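Halotolerant alpha-type carbonic anhydrase (dCA II) (Dunaliella salina, PDB 1Y7W) probably catalyses the reversible hydration of carbon dioxide to bicarbonate as a zinc-dependent alpha-type carbonic anhydrase that keeps working at high salt. Local coordinates at residues 60-65 and 283-288; 97-102 and 261-266. All blocks are in the same frame, centred on the assembly; numbering follows the deposited sequence. Where two conformers were deposited one is given.

Contact 1 (60-65 and 283-288)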
loop_
_atom_site.group_PDB
_atom_site.type_symbol
_atom_site.label_atom_id
_atom_site.label_comp_id
_atom_site.label_asym_id
_atom_site.label_seq_id
_atom_site.Cartn_x
_atom_site.Cartn_y
_atom_site.Cartn_z
ATOM N N GLN A 60 -19.268 8.924 8.372
ATOM C CA GLN A 60 -19.423 9.878 7.287
ATOM C C GLN A 60 -19.284 9.295 5.905
ATOM O O GLN A 60 -19.276 10.052 4.932
ATOM C CB GLN A 60 -18.427 10.995 7.418
ATOM C CG GLN A 60 -18.467 11.591 8.792
ATOM C CD GLN A 60 -19.020 12.995 8.786
ATOM O OE1 GLN A 60 -18.569 13.856 9.587
ATOM N NE2 GLN A 60 -20.017 13.255 7.906
ATOM N N LEU A 61 -19.197 7.986 5.769
ATOM C CA LEU A 61 -19.043 7.412 4.415
ATOM C C LEU A 61 -20.354 7.579 3.613
ATOM O O LEU A 61 -21.452 7.369 4.153
ATOM C CB LEU A 61 -18.663 5.924 4.512
ATOM C CG LEU A 61 -17.353 5.703 5.295
ATOM C CD1 LEU A 61 -17.035 4.188 5.409
ATOM C CD2 LEU A 61 -16.228 6.437 4.577
ATOM N N MET A 62 -20.214 7.940 2.348
ATOM C CA MET A 62 -21.331 8.145 1.448
ATOM C C MET A 62 -21.589 6.888 0.597
ATOM O O MET A 62 -20.772 5.952 0.556
ATOM C CB MET A 62 -21.057 9.346 0.540
ATOM C CG MET A 62 -20.811 10.672 1.267
ATOM S SD MET A 62 -22.329 11.214 2.262
ATOM C CE MET A 62 -21.903 10.735 3.845
ATOM N N GLU A 63 -22.752 6.872 -0.054
ATOM C CA GLU A 63 -23.154 5.758 -0.907
ATOM C C GLU A 63 -22.365 5.790 -2.194
ATOM O O GLU A 63 -22.119 6.824 -2.745
ATOM C CB GLU A 63 -24.669 5.809 -1.185
ATOM C CG GLU A 63 -25.528 5.661 0.102
ATOM C CD GLU A 63 -25.183 4.412 0.924
ATOM O OE1 GLU A 63 -24.831 3.362 0.322
ATOM O OE2 GLU A 63 -25.274 4.464 2.191
ATOM N N PRO A 64 -21.937 4.616 -2.670
ATOM C CA PRO A 64 -21.157 4.564 -3.902
ATOM C C PRO A 64 -21.758 5.251 -5.090
ATOM O O PRO A 64 -21.016 5.868 -5.854
ATOM C CB PRO A 64 -20.992 3.067 -4.157
ATOM C CG PRO A 64 -21.058 2.488 -2.770
ATOM C CD PRO A 64 -22.149 3.272 -2.126
ATOM N N SER A 65 -23.081 5.140 -5.275
ATOM C CA SER A 65 -23.671 5.771 -6.448
ATOM C C SER A 65 -23.545 7.283 -6.416
ATOM O O SER A 65 -23.676 7.923 -7.450
ATOM C CB SER A 65 -25.148 5.368 -6.604
ATOM O OG SER A 65 -25.902 5.863 -5.487
ATOM N N ASP A 283 -12.655 19.194 -0.221
ATOM C CA ASP A 283 -14.063 19.070 -0.622
ATOM C C ASP A 283 -14.452 17.636 -1.069
ATOM O O ASP A 283 -15.582 17.401 -1.560
ATOM C CB ASP A 283 -14.405 20.101 -1.682
ATOM C CG ASP A 283 -13.620 19.923 -2.906
ATOM O OD1 ASP A 283 -13.857 20.662 -3.912
ATOM O OD2 ASP A 283 -12.743 19.046 -2.866
ATOM N N ARG A 284 -13.549 16.680 -0.849
ATOM C CA ARG A 284 -13.813 15.268 -1.152
ATOM C C ARG A 284 -14.741 14.612 -0.176
ATOM O O ARG A 284 -14.842 15.065 0.997
ATOM C CB ARG A 284 -12.505 14.481 -1.088
ATOM C CG ARG A 284 -11.504 14.890 -2.125
ATOM C CD ARG A 284 -10.163 14.141 -1.993
ATOM N NE ARG A 284 -9.396 14.633 -0.816
ATOM C CZ ARG A 284 -8.240 14.130 -0.413
ATOM N NH1 ARG A 284 -7.696 13.106 -1.060
ATOM N NH2 ARG A 284 -7.590 14.671 0.622
ATOM N N GLU A 285 -15.428 13.562 -0.623
ATOM C CA GLU A 285 -16.230 12.723 0.283
ATOM C C GLU A 285 -15.532 11.371 0.192
ATOM O O GLU A 285 -14.696 11.175 -0.693
ATOM C CB GLU A 285 -17.692 12.547 -0.152
ATOM C CG GLU A 285 -18.522 13.818 -0.155
ATOM C CD GLU A 285 -18.827 14.344 1.233
ATOM O OE1 GLU A 285 -18.547 13.620 2.229
ATOM O OE2 GLU A 285 -19.355 15.497 1.336
ATOM N N VAL A 286 -15.840 10.463 1.116
ATOM C CA VAL A 286 -15.229 9.124 1.114
ATOM C C VAL A 286 -16.460 8.241 1.012
ATOM O O VAL A 286 -17.469 8.533 1.622
ATOM C CB VAL A 286 -14.427 8.889 2.413
ATOM C CG1 VAL A 286 -13.703 7.494 2.366
ATOM C CG2 VAL A 286 -13.341 9.996 2.553
ATOM N N TYR A 287 -16.362 7.141 0.271
ATOM C CA TYR A 287 -17.528 6.283 0.019
ATOM C C TYR A 287 -17.350 4.891 0.599
ATOM O O TYR A 287 -16.236 4.423 0.724
ATOM C CB TYR A 287 -17.758 6.251 -1.517
ATOM C CG TYR A 287 -17.799 7.645 -2.094
ATOM C CD1 TYR A 287 -16.625 8.318 -2.446
ATOM C CD2 TYR A 287 -19.015 8.324 -2.219
ATOM C CE1 TYR A 287 -16.653 9.630 -2.911
ATOM C CE2 TYR A 287 -19.058 9.637 -2.670
ATOM C CZ TYR A 287 -17.889 10.277 -3.015
ATOM O OH TYR A 287 -17.962 11.512 -3.546
ATOM N N LYS A 288 -18.449 4.265 1.006
ATOM C CA LYS A 288 -18.410 2.924 1.567
ATOM C C LYS A 288 -18.832 1.871 0.548
ATOM O O LYS A 288 -19.882 1.976 -0.081
ATOM C CB LYS A 288 -19.309 2.826 2.794
ATOM C CG LYS A 288 -20.731 3.294 2.602
ATOM C CD LYS A 288 -21.415 3.108 3.913
ATOM C CE LYS A 288 -22.812 3.683 3.944
ATOM N NZ LYS A 288 -23.307 3.426 5.379
HETATM O O HOH W 1 -17.193 11.501 3.299
#

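Contact 2 (97-102 and 261-266)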
loop_
_atom_site.group_PDB
_atom_site.type_symbol
_atom_site.label_atom_id
_atom_site.label_comp_id
_atom_site.label_asym_id
_atom_site.label_seq_id
_atom_site.Cartn_x
_atom_site.Cartn_y
_atom_site.Cartn_z
ATOM N N LEU A 97 15.025 -5.970 1.022
ATOM C CA LEU A 97 15.311 -5.977 2.437
ATOM C C LEU A 97 15.745 -4.590 2.932
ATOM O O LEU A 97 16.924 -4.342 3.222
ATOM C CB LEU A 97 16.384 -7.037 2.750
ATOM C CG LEU A 97 15.913 -8.462 2.440
ATOM C CD1 LEU A 97 16.997 -9.473 2.960
ATOM C CD2 LEU A 97 14.512 -8.740 3.108
ATOM N N GLU A 98 14.790 -3.669 2.967
ATOM C CA GLU A 98 15.055 -2.328 3.465
ATOM C C GLU A 98 13.722 -1.747 3.874
ATOM O O GLU A 98 12.672 -2.417 3.815
ATOM C CB GLU A 98 15.711 -1.444 2.381
ATOM C CG GLU A 98 14.851 -1.246 1.120
ATOM C CD GLU A 98 15.587 -0.434 0.033
ATOM O OE1 GLU A 98 16.773 -0.066 0.221
ATOM O OE2 GLU A 98 14.953 -0.128 -1.010
ATOM N N GLN A 99 13.757 -0.507 4.305
ATOM C CA GLN A 99 12.519 0.176 4.727
ATOM C C GLN A 99 11.334 -0.060 3.756
ATOM O O GLN A 99 11.522 0.066 2.537
ATOM C CB GLN A 99 12.801 1.677 4.812
ATOM C CG GLN A 99 11.644 2.535 5.402
ATOM C CD GLN A 99 11.878 4.032 5.163
ATOM O OE1 GLN A 99 12.331 4.769 6.048
ATOM N NE2 GLN A 99 11.586 4.477 3.977
ATOM N N GLY A 100 10.150 -0.424 4.293
ATOM C CA GLY A 100 8.960 -0.628 3.476
ATOM C C GLY A 100 8.770 -2.033 2.914
ATOM O O GLY A 100 7.665 -2.421 2.553
ATOM N N MET A 101 9.858 -2.769 2.825
ATOM C CA MET A 101 9.877 -4.162 2.358
ATOM C C MET A 101 9.046 -4.442 1.125
ATOM O O MET A 101 8.159 -5.291 1.132
ATOM C CB MET A 101 9.462 -5.089 3.506
ATOM C CG MET A 101 10.532 -5.057 4.613
ATOM S SD MET A 101 10.415 -6.420 5.818
ATOM C CE MET A 101 10.768 -7.637 4.638
ATOM N N LYS A 102 9.326 -3.681 0.088
ATOM C CA LYS A 102 8.595 -3.796 -1.163
ATOM C C LYS A 102 8.693 -5.204 -1.735
ATOM O O LYS A 102 9.790 -5.765 -1.771
ATOM C CB LYS A 102 9.202 -2.848 -2.193
ATOM C CG LYS A 102 8.353 -2.826 -3.467
ATOM C CD LYS A 102 8.778 -1.654 -4.348
ATOM C CE LYS A 102 10.119 -1.933 -5.071
ATOM N NZ LYS A 102 10.422 -0.867 -6.162
ATOM N N ASP A 261 14.404 -4.916 12.178
ATOM C CA ASP A 261 15.632 -5.602 11.815
ATOM C C ASP A 261 16.074 -5.296 10.366
ATOM O O ASP A 261 17.226 -4.957 10.100
ATOM C CB ASP A 261 15.459 -7.104 12.012
ATOM C CG ASP A 261 15.413 -7.521 13.509
ATOM O OD1 ASP A 261 15.023 -8.676 13.745
ATOM O OD2 ASP A 261 15.744 -6.712 14.435
ATOM N N VAL A 262 15.140 -5.423 9.438
ATOM C CA VAL A 262 15.386 -5.186 8.038
ATOM C C VAL A 262 15.651 -3.721 7.774
ATOM O O VAL A 262 16.635 -3.355 7.096
ATOM C CB VAL A 262 14.128 -5.683 7.233
ATOM C CG1 VAL A 262 14.208 -5.272 5.737
ATOM C CG2 VAL A 262 14.049 -7.236 7.398
ATOM N N THR A 263 14.816 -2.852 8.346
ATOM C CA THR A 263 14.985 -1.430 8.057
ATOM C C THR A 263 16.305 -0.845 8.567
ATOM O O THR A 263 17.012 -0.134 7.820
ATOM C CB THR A 263 13.785 -0.566 8.618
ATOM O OG1 THR A 263 12.560 -0.943 7.950
ATOM C CG2 THR A 263 14.049 0.947 8.381
ATOM N N MET A 264 16.636 -1.120 9.822
ATOM C CA MET A 264 17.874 -0.559 10.387
ATOM C C MET A 264 19.084 -1.356 9.919
ATOM O O MET A 264 20.188 -0.814 9.821
ATOM C CB MET A 264 17.800 -0.522 11.915
ATOM C CG MET A 264 16.675 0.338 12.446
ATOM S SD MET A 264 16.483 1.905 11.593
ATOM C CE MET A 264 18.034 2.693 11.966
ATOM N N GLY A 265 18.865 -2.635 9.605
ATOM C CA GLY A 265 19.950 -3.467 9.115
ATOM C C GLY A 265 20.373 -2.961 7.739
ATOM O O GLY A 265 21.552 -3.075 7.394
ATOM N N ALA A 266 19.448 -2.390 6.959
ATOM C CA ALA A 266 19.787 -1.882 5.631
ATOM C C ALA A 266 20.444 -0.509 5.618
ATOM O O ALA A 266 21.361 -0.279 4.836
ATOM C CB ALA A 266 18.558 -1.836 4.719
#

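Contact 1 (60-65 and 283-288)
Met62 and Tyr287 form a single beta bridge in the parallel pattern. Met62 N donates to Val286 O at 2.9 Å, and Lys288 N donates to Met62 O, also at 2.9 Å. The two segments run 71° apart, consistent with a bridge that stays single. On the inner side packing is close: Leu61 CD2 reaches Val286 CG1 at 3.5 Å, while Leu61 CB lies on Lys288 CB. Branched, apolar Leu and Val suit this buried side, where Val286 also meets Ile54 and Ala225. In the partly exposed region, Pro64 CG lies 3.0 Å from Lys288 O. There too Met62 CB approaches Tyr287 CD2 obliquely, and Glu63 O lies at the ring edge near its plane.

Toward solvent the contact is looser. With CG between the backbone N and carbonyl carbon (chi1 52°), the lysine chain starts alongside Leu61 CB and then runs out extended. Its CE comes to 3.1 Å from Glu63 OE2, whereas the salt bridge from that oxygen to Lys288 NZ is long at 3.9 Å. On the Glu285 side, a water accepts from Val286 N at 2.8 Å and also binds Gln60 O and Glu285 OE1, bridging the diverging chains.

Tyr287 also bonds by its backbone to Gly226 of strand 224-229, and the 60-65 loop borders 287-289, an outermost strand of the sheet. Two backbone bonds and apolar packing carry the join, and the long ion pair probably adds little.

Contact 2 (97-102 and 261-266)
Val262 CG1 sits over one face of the peptide group joining Leu97 and Glu98, 3.3 Å from both Leu97 C and Glu98 N. At the oxygen rim of that same peptide, close to its plane, Ala266 CB touches Leu97 O at 3.3 Å. The small methyls of valine and alanine, one helical turn apart, thus let a flat backbone segment lie close against helix 253-266. Val262 places CG1 there by holding it anti to the backbone N (chi1 171°).

Around this centre apolar and polar side chains both contribute carbon atoms. Met101 crosses Val262 at about a right angle, its CG 3.9 Å from Val262 CG1, with SD at a similar distance from Val262 CG1 and CB. The unbranched methionine also touches Ile190, Phe131, Leu258 and Phe259. Of the Glu98 side chain, CB makes the contact, 3.7 Å from Ala266 CB; OE1 is hydrogen-bonded to His267 NE2. Thr263 lies at the other end of the contact, with OG1 3.4 Å from Gln99 CA and CG2 against Gln99 CB. Its hydroxyl is hydrogen-bonded to Phe259 O one turn back, so the buried polar atom is satisfied inside its own helix.

Residues Glu98 to Met101 form a type II beta turn, closed by Met101 N to Glu98 O at 3.0 Å. Gly100 takes its third position with positive phi (88°), where a side chain would jam against the carbonyl O of Gln99. Gly100 N bonds to His133 NE2, next in sequence to the zinc ligand His132. Between the two segments the contact is van der Waals in kind, while the turn's backbone is bonded within itself and to strand 120-133, where Gly100 also pairs with Phe131.

In the fold
Contact 1 and contact 2 lie on opposite sides of the chain's centre, their own centres 36 Å apart and their nearest atoms about 22 Å apart, so neither touches the other. Along the chain 97-102 and 261-266 are nested inside the long loop closed by 60-65 and 283-288, and helix 253-266 is followed by strand 287-289. Contact 2 is near the metal: the Gly100 position is about 8 Å from the zinc ion held by His130, His132 and His150, and its turn adjoins the strand bearing the first two. Contact 1 instead borders the rim of the sheet, its centre 21 Å from that of the chain.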